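Local coordinates for sister chromatid cohesion protein 2 (Saccharomyces cerevisiae, PDB 4XDN), which joins SCC4 through this N-terminal region to form the complex that loads cohesin onto chromatin for sister chromatid cohesion, at residues T68-S72 with A73-R77. Numbering follows the deposited sequence.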
loop_
_atom_site.group_PDB
_atom_site.type_symbol
_atom_site.label_atom_id
_atom_site.label_comp_id
_atom_site.label_asym_id
_atom_site.label_seq_id
_atom_site.Cartn_x
_atom_site.Cartn_y
_atom_site.Cartn_z
ATOM N N THR B 68 14.151 -18.668 -31.118
ATOM C CA THR B 68 13.603 -19.902 -31.667
ATOM C C THR B 68 14.670 -20.992 -31.740
ATOM O O THR B 68 15.814 -20.725 -32.103
ATOM C CB THR B 68 13.016 -19.676 -33.072
ATOM O OG1 THR B 68 14.074 -19.404 -34.000
ATOM C CG2 THR B 68 12.033 -18.511 -33.062
ATOM N N ILE B 69 14.284 -22.216 -31.390
ATOM C CA ILE B 69 15.188 -23.361 -31.442
ATOM C C ILE B 69 14.536 -24.527 -32.175
ATOM O O ILE B 69 13.329 -24.517 -32.415
ATOM C CB ILE B 69 15.606 -23.818 -30.033
ATOM C CG1 ILE B 69 14.376 -24.195 -29.200
ATOM C CG2 ILE B 69 16.402 -22.718 -29.339
ATOM C CD1 ILE B 69 14.711 -24.904 -27.909
ATOM N N PHE B 70 15.344 -25.527 -32.520
ATOM C CA PHE B 70 14.863 -26.718 -33.213
ATOM C C PHE B 70 14.132 -26.352 -34.502
ATOM O O PHE B 70 13.010 -26.798 -34.734
ATOM C CB PHE B 70 13.942 -27.532 -32.301
ATOM C CG PHE B 70 14.601 -27.999 -31.032
ATOM C CD1 PHE B 70 15.917 -28.428 -31.033
ATOM C CD2 PHE B 70 13.900 -28.008 -29.836
ATOM C CE1 PHE B 70 16.521 -28.860 -29.867
ATOM C CE2 PHE B 70 14.500 -28.438 -28.668
ATOM C CZ PHE B 70 15.812 -28.864 -28.683
ATOM N N THR B 71 14.778 -25.536 -35.329
ATOM C CA THR B 71 14.187 -25.070 -36.579
ATOM C C THR B 71 14.763 -25.812 -37.786
ATOM O O THR B 71 14.158 -25.823 -38.859
ATOM C CB THR B 71 14.410 -23.556 -36.770
ATOM O OG1 THR B 71 15.814 -23.279 -36.845
ATOM C CG2 THR B 71 13.801 -22.775 -35.615
ATOM N N SER B 72 15.927 -26.431 -37.611
ATOM C CA SER B 72 16.580 -27.150 -38.702
ATOM C C SER B 72 15.778 -28.385 -39.101
ATOM O O SER B 72 15.712 -29.364 -38.358
ATOM C CB SER B 72 18.002 -27.551 -38.308
ATOM O OG SER B 72 18.681 -28.139 -39.403
ATOM N N ALA B 73 15.175 -28.330 -40.284
ATOM C CA ALA B 73 14.325 -29.411 -40.766
ATOM C C ALA B 73 15.093 -30.723 -40.899
ATOM O O ALA B 73 14.502 -31.800 -40.832
ATOM C CB ALA B 73 13.703 -29.032 -42.099
ATOM N N ASP B 74 16.409 -30.629 -41.079
ATOM C CA ASP B 74 17.242 -31.811 -41.272
ATOM C C ASP B 74 17.614 -32.488 -39.952
ATOM O O ASP B 74 18.190 -33.577 -39.948
ATOM C CB ASP B 74 18.515 -31.437 -42.035
ATOM C CG ASP B 74 19.260 -32.653 -42.552
ATOM O OD1 ASP B 74 18.811 -33.240 -43.560
ATOM O OD2 ASP B 74 20.295 -33.021 -41.953
ATOM N N ASP B 75 17.281 -31.841 -38.837
ATOM C CA ASP B 75 17.572 -32.378 -37.508
ATOM C C ASP B 75 17.045 -33.805 -37.355
ATOM O O ASP B 75 15.855 -34.065 -37.545
ATOM C CB ASP B 75 16.965 -31.477 -36.431
ATOM C CG ASP B 75 17.575 -31.705 -35.063
ATOM O OD1 ASP B 75 18.176 -32.777 -34.836
ATOM O OD2 ASP B 75 17.449 -30.804 -34.209
ATOM N N GLY B 76 17.944 -34.721 -37.001
ATOM C CA GLY B 76 17.617 -36.133 -36.926
ATOM C C GLY B 76 17.462 -36.655 -35.511
ATOM O O GLY B 76 17.170 -37.833 -35.306
ATOM N N ARG B 77 17.652 -35.781 -34.530
ATOM C CA ARG B 77 17.567 -36.185 -33.135
ATOM C C ARG B 77 16.141 -36.562 -32.752
ATOM O O ARG B 77 15.181 -35.900 -33.153
ATOM C CB ARG B 77 18.073 -35.064 -32.227
ATOM C CG ARG B 77 19.570 -34.819 -32.322
ATOM C CD ARG B 77 19.981 -33.608 -31.502
ATOM N NE ARG B 77 19.407 -32.374 -32.030
ATOM C CZ ARG B 77 19.534 -31.182 -31.458
ATOM N NH1 ARG B 77 20.221 -31.049 -30.328
ATOM N NH2 ARG B 77 18.973 -30.117 -32.015
HETATM O O HOH W 1 17.387 -27.659 -35.199
#
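D75 N donates to S72 O (3.0 Å, 159°) and closes a type I beta turn from S72 to D75, in the loop between strands 60-62 and 78-80. An Asx turn begins at D75, where the beta turn ends: D75 OD1 accepts from R77 N at 3.1 Å, the donor lying above the carboxylate plane. D75 OD1 also turns its syn lone pair to R77 NE at 3.1 Å, while R77 NH2 reaches D75 OD2 at 2.8 Å. This side-on, two-nitrogen salt bridge lies nearly in the guanidinium plane and fixes the carboxylate and the guanidinium against each other. The bend at chi3 (-65°) folds the arginine chain so that its guanidinium lies edge-on beside the D75 carboxylate. R77 NH2 also meets the edge of the F70 ring, near its plane, 3.5 Å from F70 CE1, with ring and guanidinium planes 72° apart. An aromatic side chain of the other protein chain packs edge-to-face with F70, and R77 NH2 forms a second salt bridge to an acidic side chain of that chain. One water bridges the two halves, accepting from S72 N at 3.1 Å and donating to D75 OD2 at 3.3 Å.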